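Local coordinates for protein succinate-semialdehyde dehydrogenase (Synechococcus sp., PDB 4ITA) that probably oxidises succinic semialdehyde to succinate with NADP+ as cofactor, as a member of the aldehyde dehydrogenase family, at residues Ala382-Gly390 against Pro426-Gly434; Gly261-Leu272 against Glu361-Val372. All blocks are in the same frame, centred on the assembly; numbering follows the deposited sequence.

Interaction 1. Residues Ala382-Gly390 against Pro426-Gly434. With NDP (NADPH dihydro-nicotinamide-adenine-dinucleotide phosphate), chain C; EDO (1,2-ethanediol), chain Q.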
loop_
_atom_site.group_PDB
_atom_site.type_symbol
_atom_site.label_atom_id
_atom_site.label_comp_id
_atom_site.label_asym_id
_atom_site.label_seq_id
_atom_site.Cartn_x
_atom_site.Cartn_y
_atom_site.Cartn_z
ATOM N N ALA A 382 20.502 15.539 -9.679
ATOM C CA ALA A 382 20.151 14.748 -8.500
ATOM C C ALA A 382 18.977 13.814 -8.771
ATOM O O ALA A 382 18.950 12.673 -8.296
ATOM C CB ALA A 382 19.845 15.652 -7.325
ATOM N N ASN A 383 18.013 14.293 -9.547
ATOM C CA ASN A 383 16.801 13.527 -9.823
ATOM C C ASN A 383 16.891 12.625 -11.052
ATOM O O ASN A 383 15.969 11.858 -11.319
ATOM C CB ASN A 383 15.600 14.464 -9.993
ATOM C CG ASN A 383 15.204 15.153 -8.709
ATOM O OD1 ASN A 383 15.509 14.678 -7.617
ATOM N ND2 ASN A 383 14.497 16.274 -8.834
ATOM N N ASP A 384 17.994 12.714 -11.793
ATOM C CA ASP A 384 18.127 12.023 -13.076
ATOM C C ASP A 384 18.563 10.570 -12.888
ATOM O O ASP A 384 19.604 10.138 -13.399
ATOM C CB ASP A 384 19.100 12.785 -13.989
ATOM C CG ASP A 384 19.078 12.279 -15.418
ATOM O OD1 ASP A 384 18.029 11.763 -15.850
ATOM O OD2 ASP A 384 20.117 12.392 -16.102
ATOM N N ILE A 385 17.752 9.833 -12.134
ATOM C CA ILE A 385 17.991 8.428 -11.826
ATOM C C ILE A 385 16.645 7.729 -11.706
ATOM O O ILE A 385 15.616 8.388 -11.536
ATOM C CB ILE A 385 18.741 8.249 -10.488
ATOM C CG1 ILE A 385 18.165 9.178 -9.415
ATOM C CG2 ILE A 385 20.239 8.473 -10.665
ATOM C CD1 ILE A 385 18.618 8.837 -7.994
ATOM N N PRO A 386 16.635 6.392 -11.798
ATOM C CA PRO A 386 15.355 5.697 -11.640
ATOM C C PRO A 386 14.937 5.607 -10.176
ATOM O O PRO A 386 13.762 5.381 -9.894
ATOM C CB PRO A 386 15.639 4.304 -12.209
ATOM C CG PRO A 386 17.115 4.134 -12.117
ATOM C CD PRO A 386 17.709 5.496 -12.266
ATOM N N PHE A 387 15.890 5.787 -9.265
ATOM C CA PHE A 387 15.646 5.619 -7.839
ATOM C C PHE A 387 15.183 6.923 -7.206
ATOM O O PHE A 387 15.180 7.980 -7.842
ATOM C CB PHE A 387 16.926 5.143 -7.144
ATOM C CG PHE A 387 17.623 4.019 -7.861
ATOM C CD1 PHE A 387 17.087 2.742 -7.866
ATOM C CD2 PHE A 387 18.811 4.245 -8.538
ATOM C CE1 PHE A 387 17.730 1.706 -8.536
ATOM C CE2 PHE A 387 19.467 3.213 -9.201
ATOM C CZ PHE A 387 18.921 1.946 -9.200
ATOM N N GLY A 388 14.805 6.847 -5.939
ATOM C CA GLY A 388 14.371 8.025 -5.212
ATOM C C GLY A 388 14.226 7.750 -3.733
ATOM O O GLY A 388 13.145 7.926 -3.166
ATOM N N LEU A 389 15.307 7.301 -3.106
ATOM C CA LEU A 389 15.251 6.913 -1.707
ATOM C C LEU A 389 15.572 8.096 -0.798
ATOM O O LEU A 389 14.668 8.716 -0.241
ATOM C CB LEU A 389 16.166 5.717 -1.448
ATOM C CG LEU A 389 16.032 5.096 -0.061
ATOM C CD1 LEU A 389 14.570 4.778 0.307
ATOM C CD2 LEU A 389 16.881 3.852 0.006
ATOM N N GLY A 390 16.852 8.424 -0.655
ATOM C CA GLY A 390 17.244 9.576 0.142
ATOM C C GLY A 390 17.989 10.632 -0.663
ATOM O O GLY A 390 18.333 10.429 -1.828
ATOM N N PRO A 426 9.244 8.428 9.804
ATOM C CA PRO A 426 9.023 7.394 8.782
ATOM C C PRO A 426 10.141 7.348 7.736
ATOM O O PRO A 426 10.874 8.327 7.539
ATOM C CB PRO A 426 7.685 7.794 8.150
ATOM C CG PRO A 426 7.013 8.653 9.201
ATOM C CD PRO A 426 8.134 9.394 9.866
ATOM N N PHE A 427 10.277 6.197 7.090
ATOM C CA PHE A 427 11.394 5.927 6.194
ATOM C C PHE A 427 10.935 5.067 5.028
ATOM O O PHE A 427 10.405 3.978 5.225
ATOM C CB PHE A 427 12.506 5.193 6.955
ATOM C CG PHE A 427 13.745 4.932 6.138
ATOM C CD1 PHE A 427 14.823 5.797 6.204
ATOM C CD2 PHE A 427 13.837 3.816 5.315
ATOM C CE1 PHE A 427 15.965 5.562 5.455
ATOM C CE2 PHE A 427 14.973 3.573 4.563
ATOM C CZ PHE A 427 16.040 4.445 4.635
ATOM N N GLY A 428 11.158 5.545 3.811
ATOM C CA GLY A 428 10.883 4.753 2.630
ATOM C C GLY A 428 11.170 5.506 1.350
ATOM O O GLY A 428 11.549 6.681 1.371
ATOM N N GLY A 429 10.964 4.818 0.237
ATOM C CA GLY A 429 11.347 5.332 -1.062
ATOM C C GLY A 429 10.219 5.805 -1.944
ATOM O O GLY A 429 9.044 5.687 -1.615
ATOM N N THR A 430 10.609 6.380 -3.075
ATOM C CA THR A 430 9.698 6.732 -4.153
ATOM C C THR A 430 10.320 6.235 -5.441
ATOM O O THR A 430 11.442 5.710 -5.440
ATOM C CB THR A 430 9.487 8.250 -4.258
ATOM O OG1 THR A 430 10.708 8.881 -4.674
ATOM C CG2 THR A 430 9.066 8.813 -2.940
ATOM N N LYS A 431 9.594 6.394 -6.540
ATOM C CA LYS A 431 10.090 5.944 -7.836
ATOM C C LYS A 431 10.473 4.463 -7.734
ATOM O O LYS A 431 9.743 3.678 -7.131
ATOM C CB LYS A 431 11.244 6.846 -8.309
ATOM C CG LYS A 431 10.808 8.299 -8.513
ATOM C CD LYS A 431 11.980 9.271 -8.637
ATOM C CE LYS A 431 12.860 8.969 -9.834
ATOM N NZ LYS A 431 13.817 10.086 -10.093
ATOM N N ARG A 432 11.608 4.064 -8.295
ATOM C CA ARG A 432 11.960 2.652 -8.283
ATOM C C ARG A 432 12.579 2.203 -6.958
ATOM O O ARG A 432 12.959 1.038 -6.819
ATOM C CB ARG A 432 12.864 2.307 -9.470
ATOM C CG ARG A 432 12.148 2.375 -10.819
ATOM C CD ARG A 432 11.504 1.049 -11.185
ATOM N NE ARG A 432 10.549 1.199 -12.284
ATOM C CZ ARG A 432 10.063 0.187 -12.996
ATOM N NH1 ARG A 432 10.453 -1.051 -12.735
ATOM N NH2 ARG A 432 9.191 0.416 -13.971
ATOM N N SER A 433 12.651 3.106 -5.981
ATOM C CA SER A 433 13.135 2.738 -4.651
ATOM C C SER A 433 12.053 2.108 -3.785
ATOM O O SER A 433 12.318 1.698 -2.658
ATOM C CB SER A 433 13.726 3.947 -3.935
ATOM O OG SER A 433 14.900 4.377 -4.595
ATOM N N GLY A 434 10.830 2.050 -4.300
ATOM C CA GLY A 434 9.754 1.390 -3.581
ATOM C C GLY A 434 8.612 2.301 -3.183
ATOM O O GLY A 434 8.416 3.385 -3.739
HETATM P PA NDP C . 18.590 -9.175 -3.077
HETATM O O1A NDP C . 17.338 -8.535 -3.604
HETATM O O2A NDP C . 19.418 -10.051 -3.975
HETATM O O5B NDP C . 18.205 -10.048 -1.792
HETATM C C5B NDP C . 17.388 -9.530 -0.735
HETATM C C4B NDP C . 16.457 -10.612 -0.192
HETATM O O4B NDP C . 15.537 -10.987 -1.221
HETATM C C3B NDP C . 17.177 -11.899 0.191
HETATM O O3B NDP C . 16.463 -12.522 1.268
HETATM C C2B NDP C . 17.038 -12.747 -1.059
HETATM O O2B NDP C . 17.121 -14.144 -0.814
HETATM C C1B NDP C . 15.627 -12.396 -1.446
HETATM N N9A NDP C . 15.296 -12.601 -2.864
HETATM C C8A NDP C . 16.070 -12.386 -3.946
HETATM N N7A NDP C . 15.376 -12.661 -5.077
HETATM C C5A NDP C . 14.139 -13.031 -4.711
HETATM C C6A NDP C . 12.901 -13.455 -5.384
HETATM N N6A NDP C . 12.857 -13.526 -6.729
HETATM N N1A NDP C . 11.842 -13.757 -4.609
HETATM C C2A NDP C . 11.875 -13.684 -3.272
HETATM N N3A NDP C . 12.967 -13.312 -2.588
HETATM C C4A NDP C . 14.094 -12.984 -3.252
HETATM O O3 NDP C . 19.430 -7.922 -2.471
HETATM P PN NDP C . 21.016 -7.593 -2.349
HETATM O O1N NDP C . 21.768 -7.993 -3.599
HETATM O O2N NDP C . 21.466 -8.075 -0.997
HETATM O O5D NDP C . 20.980 -5.984 -2.313
HETATM C C5D NDP C . 20.382 -5.300 -1.220
HETATM C C4D NDP C . 19.427 -4.241 -1.741
HETATM O O4D NDP C . 18.536 -3.833 -0.693
HETATM C C3D NDP C . 20.133 -2.981 -2.202
HETATM O O3D NDP C . 19.551 -2.507 -3.422
HETATM C C2D NDP C . 19.884 -2.049 -1.032
HETATM O O2D NDP C . 20.010 -0.686 -1.439
HETATM C C1D NDP C . 18.462 -2.406 -0.650
HETATM N N1N NDP C . 18.167 -1.917 0.704
HETATM C C2N NDP C . 17.025 -1.253 0.951
HETATM C C3N NDP C . 16.939 -0.402 2.052
HETATM C C7N NDP C . 15.672 0.332 2.378
HETATM O O7N NDP C . 15.283 0.333 3.544
HETATM N N7N NDP C . 15.006 0.962 1.414
HETATM C C4N NDP C . 18.129 -0.177 2.953
HETATM C C5N NDP C . 19.050 -1.301 2.839
HETATM C C6N NDP C . 19.032 -2.125 1.718
HETATM P P2B NDP C . 18.461 -14.975 -1.123
HETATM O O1X NDP C . 18.061 -16.368 -0.731
HETATM O O2X NDP C . 18.730 -14.833 -2.602
HETATM O O3X NDP C . 19.562 -14.428 -0.267
HETATM C C1 EDO Q . 10.304 8.474 3.990
HETATM O O1 EDO Q . 11.716 8.435 4.143
HETATM C C2 EDO Q . 9.614 9.469 4.901
HETATM O O2 EDO Q . 8.224 9.292 5.168
HETATM O O HOH W 1 15.157 10.784 -7.693
HETATM O O HOH W 2 14.002 7.880 2.401
#
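The hydroxyl of S433 receives the backbone N-H of G388 in a straight bond: N to OG is 2.8 Å and the N-H...O angle 178°. OG stands anti to the carbonyl carbon of S433 (chi1 -67°), a rotation that sets it in line with the G388 N-H, and it is also hydrogen-bonded to the carbonyl of G232. Two backbone bonds flank this one. R432 N reaches P386 O at 3.0 Å, and T430 N meets G388 O at 3.0 Å from 45° above the carbonyl plane. K431 lies alongside the 385-387 backbone; bent at chi3, it brings NZ to I385 O at 2.9 Å, while a water joins NZ to F387 O. The apolar part is L389, whose CD1 rests on the backbone of G429, 3.5 Å from its CA. Its CD2 turns instead to the nicotinamide amide, 3.7 Å from N7N of the NADPH, and the F427 ring meets O7N of that amide with its edge. R432 leads away to salt bridges with E210 and with E223 of the second subunit. Main-chain groups, with the S433 hydroxyl and K431 amine, thus bind loop to loop, and L389 and F427 line the nicotinamide end of an aldehyde dehydrogenase cofactor pocket.

Interaction 2. Residues Gly261-Leu272 against Glu361-Val372. With NDP (NADPH dihydro-nicotinamide-adenine-dinucleotide phosphate), chain C; EDO (1,2-ethanediol), chain I; EDO (1,2-ethanediol), chain O.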
loop_
_atom_site.group_PDB
_atom_site.type_symbol
_atom_site.label_atom_id
_atom_site.label_comp_id
_atom_site.label_asym_id
_atom_site.label_seq_id
_atom_site.Cartn_x
_atom_site.Cartn_y
_atom_site.Cartn_z
ATOM N N GLY A 261 30.173 0.479 2.282
ATOM C CA GLY A 261 29.469 1.052 1.153
ATOM C C GLY A 261 28.108 0.447 0.881
ATOM O O GLY A 261 27.361 0.961 0.051
ATOM N N GLN A 262 27.782 -0.645 1.569
ATOM C CA GLN A 262 26.588 -1.427 1.249
ATOM C C GLN A 262 25.358 -0.941 2.000
ATOM O O GLN A 262 24.801 -1.633 2.859
ATOM C CB GLN A 262 26.856 -2.908 1.514
ATOM C CG GLN A 262 28.042 -3.432 0.704
ATOM C CD GLN A 262 28.683 -4.666 1.301
ATOM O OE1 GLN A 262 28.955 -5.639 0.593
ATOM N NE2 GLN A 262 28.936 -4.633 2.609
ATOM N N SER A 263 24.940 0.277 1.682
ATOM C CA SER A 263 23.735 0.831 2.275
ATOM C C SER A 263 22.867 1.448 1.213
ATOM O O SER A 263 23.348 2.123 0.298
ATOM C CB SER A 263 24.057 1.891 3.316
ATOM O OG SER A 263 22.841 2.463 3.783
ATOM N N CYS A 264 21.571 1.236 1.347
ATOM C CA CYS A 264 20.599 1.827 0.452
ATOM C C CYS A 264 20.623 3.358 0.470
ATOM O O CYS A 264 20.295 3.988 -0.531
ATOM C CB CYS A 264 19.205 1.315 0.816
ATOM S SG CYS A 264 18.747 1.577 2.555
ATOM N N ILE A 265 20.994 3.936 1.613
ATOM C CA ILE A 265 21.053 5.390 1.775
ATOM C C ILE A 265 22.489 5.891 1.898
ATOM O O ILE A 265 22.735 6.963 2.458
ATOM C CB ILE A 265 20.224 5.896 2.991
ATOM C CG1 ILE A 265 20.569 5.102 4.256
ATOM C CG2 ILE A 265 18.723 5.833 2.698
ATOM C CD1 ILE A 265 19.944 5.648 5.543
ATOM N N ALA A 266 23.435 5.128 1.367
ATOM C CA ALA A 266 24.777 5.650 1.182
ATOM C C ALA A 266 24.699 6.888 0.294
ATOM O O ALA A 266 23.835 6.987 -0.591
ATOM C CB ALA A 266 25.666 4.615 0.534
ATOM N N ALA A 267 25.608 7.831 0.520
ATOM C CA ALA A 267 25.844 8.895 -0.450
ATOM C C ALA A 267 26.558 8.260 -1.644
ATOM O O ALA A 267 27.708 7.842 -1.519
ATOM C CB ALA A 267 26.707 9.980 0.163
ATOM N N LYS A 268 25.886 8.170 -2.786
ATOM C CA LYS A 268 26.465 7.486 -3.942
ATOM C C LYS A 268 26.938 8.424 -5.059
ATOM O O LYS A 268 27.919 8.133 -5.743
ATOM C CB LYS A 268 25.507 6.411 -4.481
ATOM C CG LYS A 268 25.099 5.383 -3.425
ATOM C CD LYS A 268 24.703 4.035 -4.030
ATOM C CE LYS A 268 24.418 2.993 -2.934
ATOM N NZ LYS A 268 23.008 3.027 -2.417
ATOM N N ARG A 269 26.242 9.543 -5.233
ATOM C CA ARG A 269 26.581 10.521 -6.265
ATOM C C ARG A 269 26.797 11.879 -5.616
ATOM O O ARG A 269 25.861 12.486 -5.095
ATOM C CB ARG A 269 25.469 10.589 -7.327
ATOM C CG ARG A 269 25.305 9.280 -8.129
ATOM C CD ARG A 269 24.120 9.325 -9.121
ATOM N NE ARG A 269 22.917 9.683 -8.388
ATOM C CZ ARG A 269 22.115 10.707 -8.660
ATOM N NH1 ARG A 269 22.287 11.452 -9.752
ATOM N NH2 ARG A 269 21.102 10.958 -7.839
ATOM N N PHE A 270 28.047 12.333 -5.636
ATOM C CA PHE A 270 28.423 13.619 -5.077
ATOM C C PHE A 270 28.291 14.671 -6.158
ATOM O O PHE A 270 28.909 14.557 -7.219
ATOM C CB PHE A 270 29.853 13.559 -4.536
ATOM C CG PHE A 270 29.980 12.723 -3.295
ATOM C CD1 PHE A 270 29.984 11.338 -3.368
ATOM C CD2 PHE A 270 30.051 13.323 -2.052
ATOM C CE1 PHE A 270 30.073 10.570 -2.216
ATOM C CE2 PHE A 270 30.147 12.564 -0.896
ATOM C CZ PHE A 270 30.154 11.182 -0.982
ATOM N N ILE A 271 27.449 15.663 -5.890
ATOM C CA ILE A 271 27.117 16.702 -6.856
ATOM C C ILE A 271 27.617 18.026 -6.304
ATOM O O ILE A 271 27.089 18.553 -5.327
ATOM C CB ILE A 271 25.607 16.706 -7.140
ATOM C CG1 ILE A 271 25.211 15.366 -7.782
ATOM C CG2 ILE A 271 25.238 17.877 -8.044
ATOM C CD1 ILE A 271 23.715 15.115 -7.858
ATOM N N LEU A 272 28.693 18.525 -6.907
ATOM C CA LEU A 272 29.457 19.623 -6.333
ATOM C C LEU A 272 29.305 20.898 -7.141
ATOM O O LEU A 272 29.547 20.903 -8.352
ATOM C CB LEU A 272 30.940 19.243 -6.281
ATOM C CG LEU A 272 31.255 17.868 -5.687
ATOM C CD1 LEU A 272 32.763 17.633 -5.684
ATOM C CD2 LEU A 272 30.688 17.744 -4.292
ATOM N N GLU A 361 22.941 1.379 -9.120
ATOM C CA GLU A 361 23.336 1.465 -7.724
ATOM C C GLU A 361 24.721 0.876 -7.533
ATOM O O GLU A 361 24.990 -0.252 -7.962
ATOM C CB GLU A 361 22.342 0.727 -6.824
ATOM C CG GLU A 361 22.744 0.765 -5.352
ATOM C CD GLU A 361 21.708 0.168 -4.421
ATOM O OE1 GLU A 361 21.128 -0.881 -4.770
ATOM O OE2 GLU A 361 21.488 0.741 -3.330
ATOM N N LEU A 362 25.600 1.646 -6.901
ATOM C CA LEU A 362 26.939 1.171 -6.578
ATOM C C LEU A 362 26.974 0.752 -5.113
ATOM O O LEU A 362 27.063 1.586 -4.212
ATOM C CB LEU A 362 27.985 2.248 -6.883
ATOM C CG LEU A 362 28.072 2.724 -8.336
ATOM C CD1 LEU A 362 29.274 3.640 -8.513
ATOM C CD2 LEU A 362 28.122 1.550 -9.313
ATOM N N PHE A 363 26.886 -0.554 -4.895
ATOM C CA PHE A 363 26.692 -1.117 -3.562
ATOM C C PHE A 363 28.047 -1.552 -3.021
ATOM O O PHE A 363 28.307 -2.734 -2.822
ATOM C CB PHE A 363 25.717 -2.297 -3.650
ATOM C CG PHE A 363 24.863 -2.481 -2.426
ATOM C CD1 PHE A 363 24.046 -1.459 -1.971
ATOM C CD2 PHE A 363 24.857 -3.689 -1.749
ATOM C CE1 PHE A 363 23.251 -1.637 -0.851
ATOM C CE2 PHE A 363 24.061 -3.876 -0.631
ATOM C CZ PHE A 363 23.259 -2.851 -0.186
ATOM N N ALA A 364 28.904 -0.564 -2.787
ATOM C CA ALA A 364 30.317 -0.741 -2.496
ATOM C C ALA A 364 30.843 0.675 -2.266
ATOM O O ALA A 364 30.155 1.637 -2.598
ATOM C CB ALA A 364 31.010 -1.389 -3.694
ATOM N N PRO A 365 32.063 0.825 -1.716
ATOM C CA PRO A 365 32.491 2.186 -1.357
ATOM C C PRO A 365 33.062 2.963 -2.541
ATOM O O PRO A 365 34.239 3.344 -2.535
ATOM C CB PRO A 365 33.571 1.938 -0.302
ATOM C CG PRO A 365 34.174 0.621 -0.705
ATOM C CD PRO A 365 33.021 -0.198 -1.248
ATOM N N VAL A 366 32.217 3.198 -3.540
ATOM C CA VAL A 366 32.630 3.794 -4.804
ATOM C C VAL A 366 31.794 5.039 -5.054
ATOM O O VAL A 366 30.582 4.948 -5.280
ATOM C CB VAL A 366 32.451 2.796 -5.978
ATOM C CG1 VAL A 366 32.878 3.424 -7.312
ATOM C CG2 VAL A 366 33.225 1.515 -5.709
ATOM N N ALA A 367 32.431 6.204 -5.002
ATOM C CA ALA A 367 31.728 7.472 -5.185
ATOM C C ALA A 367 31.806 7.930 -6.627
ATOM O O ALA A 367 32.888 7.930 -7.208
ATOM C CB ALA A 367 32.330 8.526 -4.290
ATOM N N MET A 368 30.668 8.315 -7.205
ATOM C CA MET A 368 30.651 9.033 -8.482
ATOM C C MET A 368 30.606 10.528 -8.181
ATOM O O MET A 368 29.839 10.959 -7.319
ATOM C CB MET A 368 29.438 8.628 -9.340
ATOM C CG MET A 368 29.432 7.180 -9.833
ATOM S SD MET A 368 28.071 6.736 -10.993
ATOM C CE MET A 368 26.801 6.180 -9.833
ATOM N N VAL A 369 31.424 11.324 -8.867
ATOM C CA VAL A 369 31.485 12.760 -8.595
ATOM C C VAL A 369 31.131 13.556 -9.843
ATOM O O VAL A 369 31.554 13.215 -10.949
ATOM C CB VAL A 369 32.881 13.175 -8.076
ATOM C CG1 VAL A 369 32.918 14.665 -7.740
ATOM C CG2 VAL A 369 33.249 12.352 -6.851
ATOM N N PHE A 370 30.338 14.606 -9.646
ATOM C CA PHE A 370 29.871 15.475 -10.718
ATOM C C PHE A 370 30.041 16.927 -10.313
ATOM O O PHE A 370 30.014 17.252 -9.129
ATOM C CB PHE A 370 28.383 15.228 -10.966
ATOM C CG PHE A 370 28.047 13.792 -11.201
ATOM C CD1 PHE A 370 28.028 13.276 -12.486
ATOM C CD2 PHE A 370 27.770 12.946 -10.132
ATOM C CE1 PHE A 370 27.727 11.945 -12.704
ATOM C CE2 PHE A 370 27.479 11.611 -10.341
ATOM C CZ PHE A 370 27.456 11.107 -11.626
ATOM N N THR A 371 30.198 17.803 -11.305
ATOM C CA THR A 371 30.229 19.238 -11.047
ATOM C C THR A 371 29.040 19.911 -11.727
ATOM O O THR A 371 28.681 19.558 -12.856
ATOM C CB THR A 371 31.549 19.870 -11.530
ATOM O OG1 THR A 371 32.652 19.256 -10.849
ATOM C CG2 THR A 371 31.582 21.358 -11.251
ATOM N N VAL A 372 28.418 20.860 -11.030
ATOM C CA VAL A 372 27.288 21.608 -11.578
ATOM C C VAL A 372 27.488 23.111 -11.385
ATOM O O VAL A 372 28.300 23.535 -10.565
ATOM C CB VAL A 372 25.936 21.149 -10.975
ATOM C CG1 VAL A 372 25.658 19.693 -11.331
ATOM C CG2 VAL A 372 25.932 21.329 -9.475
HETATM P PA NDP C . 18.590 -9.175 -3.077
HETATM O O1A NDP C . 17.338 -8.535 -3.604
HETATM O O2A NDP C . 19.418 -10.051 -3.975
HETATM O O5B NDP C . 18.205 -10.048 -1.792
HETATM C C5B NDP C . 17.388 -9.530 -0.735
HETATM C C4B NDP C . 16.457 -10.612 -0.192
HETATM O O4B NDP C . 15.537 -10.987 -1.221
HETATM C C3B NDP C . 17.177 -11.899 0.191
HETATM O O3B NDP C . 16.463 -12.522 1.268
HETATM C C2B NDP C . 17.038 -12.747 -1.059
HETATM O O2B NDP C . 17.121 -14.144 -0.814
HETATM C C1B NDP C . 15.627 -12.396 -1.446
HETATM N N9A NDP C . 15.296 -12.601 -2.864
HETATM C C8A NDP C . 16.070 -12.386 -3.946
HETATM N N7A NDP C . 15.376 -12.661 -5.077
HETATM C C5A NDP C . 14.139 -13.031 -4.711
HETATM C C6A NDP C . 12.901 -13.455 -5.384
HETATM N N6A NDP C . 12.857 -13.526 -6.729
HETATM N N1A NDP C . 11.842 -13.757 -4.609
HETATM C C2A NDP C . 11.875 -13.684 -3.272
HETATM N N3A NDP C . 12.967 -13.312 -2.588
HETATM C C4A NDP C . 14.094 -12.984 -3.252
HETATM O O3 NDP C . 19.430 -7.922 -2.471
HETATM P PN NDP C . 21.016 -7.593 -2.349
HETATM O O1N NDP C . 21.768 -7.993 -3.599
HETATM O O2N NDP C . 21.466 -8.075 -0.997
HETATM O O5D NDP C . 20.980 -5.984 -2.313
HETATM C C5D NDP C . 20.382 -5.300 -1.220
HETATM C C4D NDP C . 19.427 -4.241 -1.741
HETATM O O4D NDP C . 18.536 -3.833 -0.693
HETATM C C3D NDP C . 20.133 -2.981 -2.202
HETATM O O3D NDP C . 19.551 -2.507 -3.422
HETATM C C2D NDP C . 19.884 -2.049 -1.032
HETATM O O2D NDP C . 20.010 -0.686 -1.439
HETATM C C1D NDP C . 18.462 -2.406 -0.650
HETATM N N1N NDP C . 18.167 -1.917 0.704
HETATM C C2N NDP C . 17.025 -1.253 0.951
HETATM C C3N NDP C . 16.939 -0.402 2.052
HETATM C C7N NDP C . 15.672 0.332 2.378
HETATM O O7N NDP C . 15.283 0.333 3.544
HETATM N N7N NDP C . 15.006 0.962 1.414
HETATM C C4N NDP C . 18.129 -0.177 2.953
HETATM C C5N NDP C . 19.050 -1.301 2.839
HETATM C C6N NDP C . 19.032 -2.125 1.718
HETATM P P2B NDP C . 18.461 -14.975 -1.123
HETATM O O1X NDP C . 18.061 -16.368 -0.731
HETATM O O2X NDP C . 18.730 -14.833 -2.602
HETATM O O3X NDP C . 19.562 -14.428 -0.267
HETATM C C1 EDO I . 25.933 -4.290 -7.488
HETATM O O1 EDO I . 24.926 -3.278 -7.292
HETATM C C2 EDO I . 27.236 -3.852 -6.822
HETATM O O2 EDO I . 27.371 -2.439 -6.974
HETATM C C1 EDO O . 22.417 -4.029 -4.587
HETATM O O1 EDO O . 22.335 -3.103 -5.682
HETATM C C2 EDO O . 23.212 -5.272 -4.964
HETATM O O2 EDO O . 22.332 -6.214 -5.592
#
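K268 reaches E361 with its outer half: CB and CG carry the chain across, CD and CE pass L362 O, with CE 3.3 Å from it, and a bend at chi4 (86°) swings NZ onto the carboxylate. There NZ forms a salt bridge with E361 OE2 at 2.9 Å, using the anti lone pair of that oxygen. NZ also donates to S263 O at 2.9 Å, in the carbonyl plane, and to G233 O. E361 is extended, and its two oxygens take the ribose hydroxyls of the NADPH: O3D on OE1 at 2.6 Å and O2D on OE2. Beside it the F363 ring is sandwiched, with Q262 CA over the centre of one face and an ethanediol carbon over the other; Q262 CB adds a CH-pi contact 4.0 Å from the ring centroid. Farther along, strands 267-272 and 366-372 pair in parallel, their axes 22° apart, through five backbone bonds from M368 N to V372 N. F370 and I271 lie on one face of this sheet with R269 and M368, whereas L272 CD1 packs on V369 CG1 at 3.6 Å on the other. C264 is covalently joined through SG to C4N of the nicotinamide, 1.9 Å apart. The cysteine is therefore tied up as a cofactor adduct, consistent with cofactor-dependent protection of its thiol against oxidation, while K268, together with the G233 N-H, which also binds OE2, probably steadies the negative charge of E361 that grips the ribose.

Both contacts reach the same NADPH, but from different parts of the fold. Interaction 2 is buried and rests on two neighbouring parallel strands within a seven-stranded sheet, with the cofactor at one end; interaction 1 is partly buried, joins loops, and extends to the second subunit. Their chemistry follows: regular strand pairing, apolar packing and a salt bridge in interaction 2, against scattered main-chain bonds, a serine hydroxyl and a lysine amine in interaction 1. They touch: R269 NH2 probably donates to A382 O at 2.8 Å, L389 CD2 packs against C264 O, and F427 CZ lies 3.6 Å from I265 CG2. Strand 366-372 leads into helix 375-383, at whose end interaction 1 begins.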